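Local coordinates for nitroreductase family protein (Clostridium novyi, PDB 3G14), which probably acts as an oxidoreductase, most likely a flavin-dependent one as in other members of the nitroreductase family, at residues W40-Y46 with A86-S91; Y100-T104 with L143-A147; F17-I22 with A74-M80. All coordinates share one frame; numbering follows the deposited sequence.

Interaction 1: W40-Y46 with A86-S91. With SO4 (sulfate ion), chain C.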
loop_
_atom_site.group_PDB
_atom_site.type_symbol
_atom_site.label_atom_id
_atom_site.label_comp_id
_atom_site.label_asym_id
_atom_site.label_seq_id
_atom_site.Cartn_x
_atom_site.Cartn_y
_atom_site.Cartn_z
ATOM N N TRP B 40 -9.213 1.275 -6.704
ATOM C CA TRP B 40 -10.382 0.549 -7.179
ATOM C C TRP B 40 -11.218 1.474 -8.059
ATOM O O TRP B 40 -11.555 2.581 -7.667
ATOM C CB TRP B 40 -11.201 0.029 -5.993
ATOM C CG TRP B 40 -12.294 -0.889 -6.400
ATOM C CD1 TRP B 40 -12.179 -2.191 -6.811
ATOM C CD2 TRP B 40 -13.666 -0.579 -6.426
ATOM N NE1 TRP B 40 -13.412 -2.707 -7.097
ATOM C CE2 TRP B 40 -14.348 -1.729 -6.881
ATOM C CE3 TRP B 40 -14.395 0.571 -6.138
ATOM C CZ2 TRP B 40 -15.722 -1.768 -7.026
ATOM C CZ3 TRP B 40 -15.765 0.539 -6.284
ATOM C CH2 TRP B 40 -16.420 -0.628 -6.719
ATOM N N LYS B 41 -11.504 1.004 -9.271
ATOM C CA LYS B 41 -12.237 1.764 -10.289
ATOM C C LYS B 41 -11.614 3.143 -10.607
ATOM O O LYS B 41 -12.295 4.061 -11.064
ATOM C CB LYS B 41 -13.726 1.844 -9.917
ATOM C CG LYS B 41 -14.432 0.476 -10.052
ATOM C CD LYS B 41 -15.935 0.576 -9.867
ATOM C CE LYS B 41 -16.657 -0.758 -10.086
ATOM N NZ LYS B 41 -16.415 -1.302 -11.426
ATOM N N ASN B 42 -10.309 3.265 -10.366
ATOM C CA ASN B 42 -9.568 4.528 -10.506
ATOM C C ASN B 42 -10.221 5.725 -9.796
ATOM O O ASN B 42 -10.070 6.863 -10.223
ATOM C CB ASN B 42 -9.312 4.839 -11.985
ATOM C CG ASN B 42 -8.354 3.838 -12.650
ATOM O OD1 ASN B 42 -7.701 3.042 -11.982
ATOM N ND2 ASN B 42 -8.259 3.898 -13.975
ATOM N N LYS B 43 -10.963 5.465 -8.727
ATOM C CA LYS B 43 -11.482 6.485 -7.855
ATOM C C LYS B 43 -10.381 6.882 -6.881
ATOM O O LYS B 43 -9.440 6.138 -6.626
ATOM C CB LYS B 43 -12.685 5.977 -7.082
ATOM C CG LYS B 43 -13.841 5.609 -7.965
ATOM C CD LYS B 43 -14.956 4.976 -7.120
ATOM C CE LYS B 43 -16.089 4.443 -7.995
ATOM N NZ LYS B 43 -16.542 5.491 -8.948
ATOM N N THR B 44 -10.477 8.047 -6.312
ATOM C CA THR B 44 -9.344 8.453 -5.454
ATOM C C THR B 44 -9.970 8.913 -4.189
ATOM O O THR B 44 -10.173 10.100 -4.020
ATOM C CB THR B 44 -8.497 9.567 -6.101
ATOM O OG1 THR B 44 -7.954 9.095 -7.341
ATOM C CG2 THR B 44 -7.327 9.982 -5.178
ATOM N N PRO B 45 -10.359 7.954 -3.321
ATOM C CA PRO B 45 -11.164 8.310 -2.141
ATOM C C PRO B 45 -10.400 8.993 -0.976
ATOM O O PRO B 45 -10.918 9.046 0.129
ATOM C CB PRO B 45 -11.717 6.956 -1.682
ATOM C CG PRO B 45 -10.733 5.962 -2.110
ATOM C CD PRO B 45 -10.101 6.493 -3.387
ATOM N N TYR B 46 -9.206 9.491 -1.229
ATOM C CA TYR B 46 -8.350 10.090 -0.184
ATOM C C TYR B 46 -7.773 11.416 -0.686
ATOM O O TYR B 46 -7.775 11.707 -1.881
ATOM C CB TYR B 46 -7.212 9.132 0.206
ATOM C CG TYR B 46 -6.527 8.524 -0.995
ATOM C CD1 TYR B 46 -5.584 9.250 -1.724
ATOM C CD2 TYR B 46 -6.872 7.252 -1.452
ATOM C CE1 TYR B 46 -4.994 8.697 -2.854
ATOM C CE2 TYR B 46 -6.312 6.722 -2.593
ATOM C CZ TYR B 46 -5.370 7.454 -3.292
ATOM O OH TYR B 46 -4.775 6.910 -4.421
ATOM N N ALA B 86 -9.452 9.797 4.251
ATOM C CA ALA B 86 -10.304 9.117 3.258
ATOM C C ALA B 86 -11.788 9.237 3.500
ATOM O O ALA B 86 -12.266 9.471 4.641
ATOM C CB ALA B 86 -9.932 7.657 3.141
ATOM N N ASN B 87 -12.517 9.058 2.399
ATOM C CA ASN B 87 -13.951 9.029 2.402
ATOM C C ASN B 87 -14.439 7.602 2.188
ATOM O O ASN B 87 -14.407 7.106 1.044
ATOM C CB ASN B 87 -14.497 9.892 1.288
ATOM C CG ASN B 87 -16.024 10.002 1.313
ATOM O OD1 ASN B 87 -16.734 9.392 2.119
ATOM N ND2 ASN B 87 -16.529 10.831 0.431
ATOM N N PRO B 88 -14.913 6.947 3.262
ATOM C CA PRO B 88 -15.381 5.547 3.168
ATOM C C PRO B 88 -16.559 5.352 2.238
ATOM O O PRO B 88 -16.744 4.257 1.739
ATOM C CB PRO B 88 -15.793 5.218 4.602
ATOM C CG PRO B 88 -15.075 6.163 5.430
ATOM C CD PRO B 88 -15.061 7.439 4.640
ATOM N N GLU B 89 -17.319 6.416 1.953
ATOM C CA GLU B 89 -18.514 6.319 1.121
ATOM C C GLU B 89 -18.268 6.476 -0.374
ATOM O O GLU B 89 -19.142 6.181 -1.172
ATOM C CB GLU B 89 -19.540 7.361 1.586
ATOM C CG GLU B 89 -19.848 7.288 3.072
ATOM C CD GLU B 89 -20.536 5.999 3.473
ATOM O OE1 GLU B 89 -21.558 5.629 2.845
ATOM O OE2 GLU B 89 -20.044 5.355 4.430
ATOM N N GLU B 90 -17.084 6.909 -0.774
ATOM C CA GLU B 90 -16.831 7.118 -2.180
ATOM C C GLU B 90 -16.952 5.807 -2.948
ATOM O O GLU B 90 -17.744 5.709 -3.895
ATOM C CB GLU B 90 -15.468 7.752 -2.415
ATOM C CG GLU B 90 -14.962 7.573 -3.850
ATOM C CD GLU B 90 -14.619 8.877 -4.523
ATOM O OE1 GLU B 90 -13.970 9.739 -3.887
ATOM O OE2 GLU B 90 -15.007 9.036 -5.699
ATOM N N SER B 91 -16.189 4.796 -2.526
ATOM C CA SER B 91 -16.202 3.488 -3.219
ATOM C C SER B 91 -16.908 2.400 -2.363
ATOM O O SER B 91 -17.320 1.361 -2.892
ATOM C CB SER B 91 -14.768 3.086 -3.599
ATOM O OG SER B 91 -13.881 4.221 -3.753
HETATM S S SO4 C . -3.948 1.956 -14.022
HETATM O O1 SO4 C . -3.824 1.121 -12.817
HETATM O O2 SO4 C . -3.498 1.305 -15.245
HETATM O O3 SO4 C . -3.098 3.130 -13.815
HETATM O O4 SO4 C . -5.341 2.347 -14.219
HETATM O O HOH W 1 -11.438 3.496 -4.814
HETATM O O HOH W 2 -13.031 9.727 -7.310
#
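Y46 and A86 form an antiparallel, non-hydrogen-bonded pair with their CA atoms 4.1 Å apart, and both CB atoms project on the same face, toward helix 99-117. P45 O accepts a hydrogen bond from N87 N at 2.8 Å, with an N-H...O angle of 165°. Beyond it 40-46 is an irregular loop, while 86-91 forms a short, weakly bonded helical turn at 88-91, N-capped by N87, whose OD1 accepts from E89 N.

That turn brings E90 and S91 onto the loop. E90 CB lies 3.9 Å from P45 CB, and with CG anti to the backbone N (chi1 161°) the chain lies along the proline before bending at chi2 to bring OE1 near P45 CA. S91 CB approaches W40 CE3 obliquely at 3.6 Å; its OG sits 3.6 Å from K43 CD. Two waters bridge the segments: one donates to W40 O and accepts from S91 OG, and a second accepts from T44 N and donates to E90 OE2 at 2.6 Å. N42 ND2 gives a weak hydrogen bond to a sulfate, probably from the crystallisation liquor, that R11 and S13 of the second subunit also hold.

K43 NZ and E90 OE2 stay 5.0 Å apart, too far for a salt bridge. One direct backbone bond and two water bridges supply the polar links, with van der Waals packing of P45, K43 and the W40 ring on E90 and S91.

Interaction 2: Y100-T104 with L143-A147; sequences YLIDT and LRVVA
Y100 lies against R144 and V146 where helix 99-117 passes one face of strand 144-151, the short axes crossing at -44° with a closest approach of 9.5 Å. Its CB points toward the strand, and chi1 of 86° sets CG between the backbone N and the carbonyl carbon, sending the ring across the strand's side chains. Moving outward, CD1 passes V146 CG2 first. CE1 then meets two groups: V146 CG2, at the ring edge near its plane and 4.0 Å away, and R144 CB, which approaches obliquely. At CZ the neighbour is R144 CG, 4.1 Å off. The phenol oxygen ends 3.2 Å from R144 NH1, but the angle is poor and this is no hydrogen bond; the ring and guanidinium planes are turned 57° apart. One face of the ring carries L101 CG from its own helix.

The arginine is committed to other partners. Bends at chi2 and chi3 fold it back, and its NE makes a salt bridge with E130, while NH2 has a weak bond to G96 O of the second subunit.

One turn on, T104 CG2 and V146 CG2 meet tip to tip at 3.7 Å; L101 CD2, beside Y100, reaches V146 CG1 at 4.1 Å. T104 OG1, buried in this apolar patch, is satisfied by donating to Y100 O, 2.7 Å away. T104 N bonds to the same oxygen from the opposite face of its carbonyl plane.

I102, on the same helical turn, packs on A105 of the second subunit, and V146 O accepts from K97 NZ of that subunit. A long helix laid on the central sheet and joined to its partner subunit in this way is characteristic of the dimeric nitroreductase fold.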
loop_
_atom_site.group_PDB
_atom_site.type_symbol
_atom_site.label_atom_id
_atom_site.label_comp_id
_atom_site.label_asym_id
_atom_site.label_seq_id
_atom_site.Cartn_x
_atom_site.Cartn_y
_atom_site.Cartn_z
ATOM N N TYR B 100 -11.568 1.766 0.833
ATOM C CA TYR B 100 -10.838 2.993 1.201
ATOM C C TYR B 100 -9.550 2.704 1.998
ATOM O O TYR B 100 -8.564 3.404 1.823
ATOM C CB TYR B 100 -11.740 3.974 1.967
ATOM C CG TYR B 100 -11.831 3.762 3.462
ATOM C CD1 TYR B 100 -10.904 4.363 4.329
ATOM C CD2 TYR B 100 -12.859 3.024 4.023
ATOM C CE1 TYR B 100 -10.997 4.202 5.700
ATOM C CE2 TYR B 100 -12.946 2.830 5.392
ATOM C CZ TYR B 100 -12.003 3.416 6.234
ATOM O OH TYR B 100 -12.072 3.271 7.604
ATOM N N LEU B 101 -9.573 1.696 2.868
ATOM C CA LEU B 101 -8.400 1.303 3.618
ATOM C C LEU B 101 -7.321 0.735 2.680
ATOM O O LEU B 101 -6.156 1.147 2.740
ATOM C CB LEU B 101 -8.743 0.313 4.728
ATOM C CG LEU B 101 -9.409 0.969 5.939
ATOM C CD1 LEU B 101 -9.953 -0.089 6.917
ATOM C CD2 LEU B 101 -8.460 2.015 6.634
ATOM N N ILE B 102 -7.727 -0.145 1.768
ATOM C CA ILE B 102 -6.789 -0.700 0.805
ATOM C C ILE B 102 -6.153 0.402 -0.056
ATOM O O ILE B 102 -4.935 0.510 -0.175
ATOM C CB ILE B 102 -7.479 -1.732 -0.123
ATOM C CG1 ILE B 102 -7.915 -2.960 0.704
ATOM C CG2 ILE B 102 -6.525 -2.071 -1.318
ATOM C CD1 ILE B 102 -8.703 -4.060 -0.063
ATOM N N ASP B 103 -7.003 1.239 -0.640
ATOM C CA ASP B 103 -6.565 2.226 -1.608
ATOM C C ASP B 103 -5.737 3.335 -0.972
ATOM O O ASP B 103 -4.702 3.755 -1.512
ATOM C CB ASP B 103 -7.761 2.773 -2.346
ATOM C CG ASP B 103 -8.257 1.794 -3.435
ATOM O OD1 ASP B 103 -7.648 0.724 -3.618
ATOM O OD2 ASP B 103 -9.246 2.085 -4.063
ATOM N N THR B 104 -6.145 3.764 0.209
ATOM C CA THR B 104 -5.379 4.796 0.911
ATOM C C THR B 104 -4.031 4.206 1.369
ATOM O O THR B 104 -3.017 4.915 1.307
ATOM C CB THR B 104 -6.188 5.411 2.098
ATOM O OG1 THR B 104 -7.473 5.831 1.637
ATOM C CG2 THR B 104 -5.454 6.620 2.739
ATOM N N LEU B 143 -15.391 11.773 7.511
ATOM C CA LEU B 143 -14.199 11.217 6.899
ATOM C C LEU B 143 -13.373 10.459 7.931
ATOM O O LEU B 143 -13.650 10.546 9.121
ATOM C CB LEU B 143 -13.385 12.341 6.277
ATOM C CG LEU B 143 -14.164 13.154 5.226
ATOM C CD1 LEU B 143 -13.350 14.366 4.765
ATOM C CD2 LEU B 143 -14.546 12.304 4.032
ATOM N N ARG B 144 -12.352 9.729 7.466
ATOM C CA ARG B 144 -11.513 8.895 8.328
ATOM C C ARG B 144 -10.065 9.317 8.169
ATOM O O ARG B 144 -9.616 9.540 7.048
ATOM C CB ARG B 144 -11.677 7.399 8.007
ATOM C CG ARG B 144 -13.121 6.878 8.167
ATOM C CD ARG B 144 -13.677 7.024 9.585
ATOM N NE ARG B 144 -12.770 6.478 10.606
ATOM C CZ ARG B 144 -12.640 5.189 10.922
ATOM N NH1 ARG B 144 -13.360 4.256 10.327
ATOM N NH2 ARG B 144 -11.779 4.833 11.865
ATOM N N VAL B 145 -9.360 9.459 9.292
ATOM C CA VAL B 145 -7.902 9.641 9.282
ATOM C C VAL B 145 -7.267 8.245 9.246
ATOM O O VAL B 145 -7.317 7.499 10.220
ATOM C CB VAL B 145 -7.384 10.512 10.477
ATOM C CG1 VAL B 145 -5.846 10.730 10.381
ATOM C CG2 VAL B 145 -8.181 11.858 10.542
ATOM N N VAL B 146 -6.673 7.899 8.120
ATOM C CA VAL B 146 -6.135 6.548 7.939
ATOM C C VAL B 146 -4.765 6.346 8.612
ATOM O O VAL B 146 -4.553 5.383 9.355
ATOM C CB VAL B 146 -6.117 6.160 6.431
ATOM C CG1 VAL B 146 -5.495 4.747 6.189
ATOM C CG2 VAL B 146 -7.527 6.256 5.780
ATOM N N ALA B 147 -3.827 7.233 8.301
ATOM C CA ALA B 147 -2.465 7.167 8.777
ATOM C C ALA B 147 -1.840 8.525 8.580
ATOM O O ALA B 147 -2.419 9.397 7.942
ATOM C CB ALA B 147 -1.644 6.059 8.046
#

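Interaction 3: F17-I22 with A74-M80; sequences FEQTAI and AVLNSPM
P79 meets I22 nearly at a right angle where, in the α+β nitroreductase fold, the loop leading to helix 24-35 packs on the turn joining helix 70-77 to strand 80-86. I22 CG1, set beside its backbone N, lies 3.7 Å from P79 CG, and CD1 touches the same proline carbon. The selenomethionine M80 crosses I22 obliquely from the strand side. Its bend at chi3 (52°) turns the terminal methyl back, so that CE comes to 3.8 Å from I22 CG1 and also nears I22 CB. L27 of helix 24-35 packs on both I22 and M80.

At the other end of the contact F17 aims its ring at A74 and S78. S78 CB stands over one ring face, 4.2 Å from the centroid and 27° off the normal, a CH-pi contact, while A74 CB lies at the ring edge, 4.1 Å from F17 CE2. P150 of the neighbouring strand touches F17, A74 and S78.

No hydrogen bond joins the two segments; E18 pairs through its backbone with V153, and S78 O accepts from K57 NZ. S78 OG donates to A74 O at 2.7 Å, which turns the hydroxyl toward the helix and leaves CB to the phenylalanine.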
loop_
_atom_site.group_PDB
_atom_site.type_symbol
_atom_site.label_atom_id
_atom_site.label_comp_id
_atom_site.label_asym_id
_atom_site.label_seq_id
_atom_site.Cartn_x
_atom_site.Cartn_y
_atom_site.Cartn_z
ATOM N N PHE B 17 15.115 13.136 13.297
ATOM C CA PHE B 17 15.154 13.982 12.114
ATOM C C PHE B 17 15.937 15.256 12.349
ATOM O O PHE B 17 15.942 15.805 13.457
ATOM C CB PHE B 17 13.738 14.384 11.719
ATOM C CG PHE B 17 12.922 13.253 11.219
ATOM C CD1 PHE B 17 13.044 12.823 9.916
ATOM C CD2 PHE B 17 12.026 12.611 12.050
ATOM C CE1 PHE B 17 12.311 11.797 9.445
ATOM C CE2 PHE B 17 11.290 11.578 11.597
ATOM C CZ PHE B 17 11.404 11.146 10.318
ATOM N N GLU B 18 16.568 15.733 11.280
ATOM C CA GLU B 18 17.199 17.038 11.274
ATOM C C GLU B 18 16.057 18.036 11.109
ATOM O O GLU B 18 14.966 17.658 10.692
ATOM C CB GLU B 18 18.194 17.170 10.106
ATOM C CG GLU B 18 19.206 16.017 9.933
ATOM C CD GLU B 18 20.332 16.003 10.985
ATOM O OE1 GLU B 18 20.202 16.670 12.048
ATOM O OE2 GLU B 18 21.352 15.303 10.734
ATOM N N GLN B 19 16.291 19.302 11.438
ATOM C CA GLN B 19 15.270 20.341 11.216
ATOM C C GLN B 19 15.292 20.894 9.773
ATOM O O GLN B 19 14.409 21.662 9.393
ATOM C CB GLN B 19 15.355 21.466 12.271
ATOM C CG GLN B 19 16.756 21.947 12.617
ATOM C CD GLN B 19 16.769 23.104 13.637
ATOM O OE1 GLN B 19 15.764 23.383 14.304
ATOM N NE2 GLN B 19 17.918 23.769 13.761
ATOM N N THR B 20 16.281 20.480 8.985
ATOM C CA THR B 20 16.381 20.835 7.560
ATOM C C THR B 20 15.025 20.890 6.862
ATOM O O THR B 20 14.270 19.932 6.895
ATOM C CB THR B 20 17.216 19.790 6.810
ATOM O OG1 THR B 20 18.458 19.628 7.487
ATOM C CG2 THR B 20 17.449 20.192 5.339
ATOM N N ALA B 21 14.738 22.008 6.212
ATOM C CA ALA B 21 13.492 22.160 5.461
ATOM C C ALA B 21 13.376 21.199 4.260
ATOM O O ALA B 21 14.352 20.919 3.563
ATOM C CB ALA B 21 13.359 23.589 4.981
ATOM N N ILE B 22 12.154 20.774 3.998
ATOM C CA ILE B 22 11.825 19.909 2.860
ATOM C C ILE B 22 11.894 20.738 1.607
ATOM O O ILE B 22 11.447 21.877 1.615
ATOM C CB ILE B 22 10.389 19.335 2.995
ATOM C CG1 ILE B 22 10.239 18.537 4.303
ATOM C CG2 ILE B 22 9.990 18.525 1.737
ATOM C CD1 ILE B 22 11.124 17.341 4.429
ATOM N N ALA B 74 8.724 12.215 16.877
ATOM C CA ALA B 74 9.058 12.275 15.438
ATOM C C ALA B 74 8.204 13.390 14.752
ATOM O O ALA B 74 8.701 14.196 13.954
ATOM C CB ALA B 74 8.823 10.908 14.743
ATOM N N VAL B 75 6.942 13.471 15.132
ATOM C CA VAL B 75 6.046 14.502 14.622
ATOM C C VAL B 75 6.457 15.895 15.132
ATOM O O VAL B 75 6.409 16.877 14.389
ATOM C CB VAL B 75 4.553 14.219 14.989
ATOM C CG1 VAL B 75 3.676 15.472 14.690
ATOM C CG2 VAL B 75 3.990 12.953 14.183
ATOM N N LEU B 76 6.863 15.988 16.403
ATOM C CA LEU B 76 7.293 17.279 16.947
ATOM C C LEU B 76 8.555 17.784 16.261
ATOM O O LEU B 76 8.716 18.983 16.019
ATOM C CB LEU B 76 7.542 17.216 18.445
ATOM C CG LEU B 76 6.339 16.999 19.380
ATOM C CD1 LEU B 76 6.859 16.734 20.821
ATOM C CD2 LEU B 76 5.407 18.200 19.335
ATOM N N ASN B 77 9.457 16.863 16.012
ATOM C CA ASN B 77 10.847 17.198 15.705
ATOM C C ASN B 77 11.207 17.100 14.240
ATOM O O ASN B 77 12.361 17.230 13.913
ATOM C CB ASN B 77 11.788 16.332 16.550
ATOM C CG ASN B 77 11.600 16.583 18.047
ATOM O OD1 ASN B 77 11.265 17.698 18.458
ATOM N ND2 ASN B 77 11.829 15.554 18.860
ATOM N N SER B 78 10.232 16.890 13.358
ATOM C CA SER B 78 10.443 16.908 11.902
ATOM C C SER B 78 9.856 18.185 11.269
ATOM O O SER B 78 8.953 18.767 11.837
ATOM C CB SER B 78 9.798 15.699 11.239
ATOM O OG SER B 78 8.440 15.534 11.635
ATOM N N PRO B 79 10.324 18.576 10.070
ATOM C CA PRO B 79 9.740 19.823 9.479
ATOM C C PRO B 79 8.246 19.765 9.126
ATOM O O PRO B 79 7.582 20.794 9.168
ATOM C CB PRO B 79 10.620 20.100 8.245
ATOM C CG PRO B 79 11.215 18.754 7.898
ATOM C CD PRO B 79 11.400 18.019 9.231
HETATM N N MSE B 80 7.741 18.592 8.744
HETATM C CA MSE B 80 6.331 18.423 8.468
HETATM C C MSE B 80 5.846 17.000 8.695
HETATM O O MSE B 80 6.626 16.064 8.914
HETATM C CB MSE B 80 6.028 18.857 7.021
HETATM C CG MSE B 80 6.660 17.999 6.019
HETATM SE SE MSE B 80 6.336 18.486 4.134
HETATM C CE MSE B 80 6.809 20.260 4.180
#

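Interactions 1 and 2 are neighbours, their centres about 9 Å apart, and interaction 3 lies on the opposite side of the chain's centre, its centre about 30 Å from that of interaction 1 and about 24 Å from that of interaction 2. The mixed sheet spans that distance: strand 80-86 begins in interaction 3 and ends in interaction 1, and strand 144-151 starts in interaction 2. Hydrogen bonds from W40 N to D103 OD2 and from A86 N to R144 O, each 2.8 Å, join interactions 1 and 2. Along the chain the segments of interactions 1 and 3 alternate; interaction 2 opens after both close. The first two join loop, sheet and dimer-facing helix; the third packs the far end.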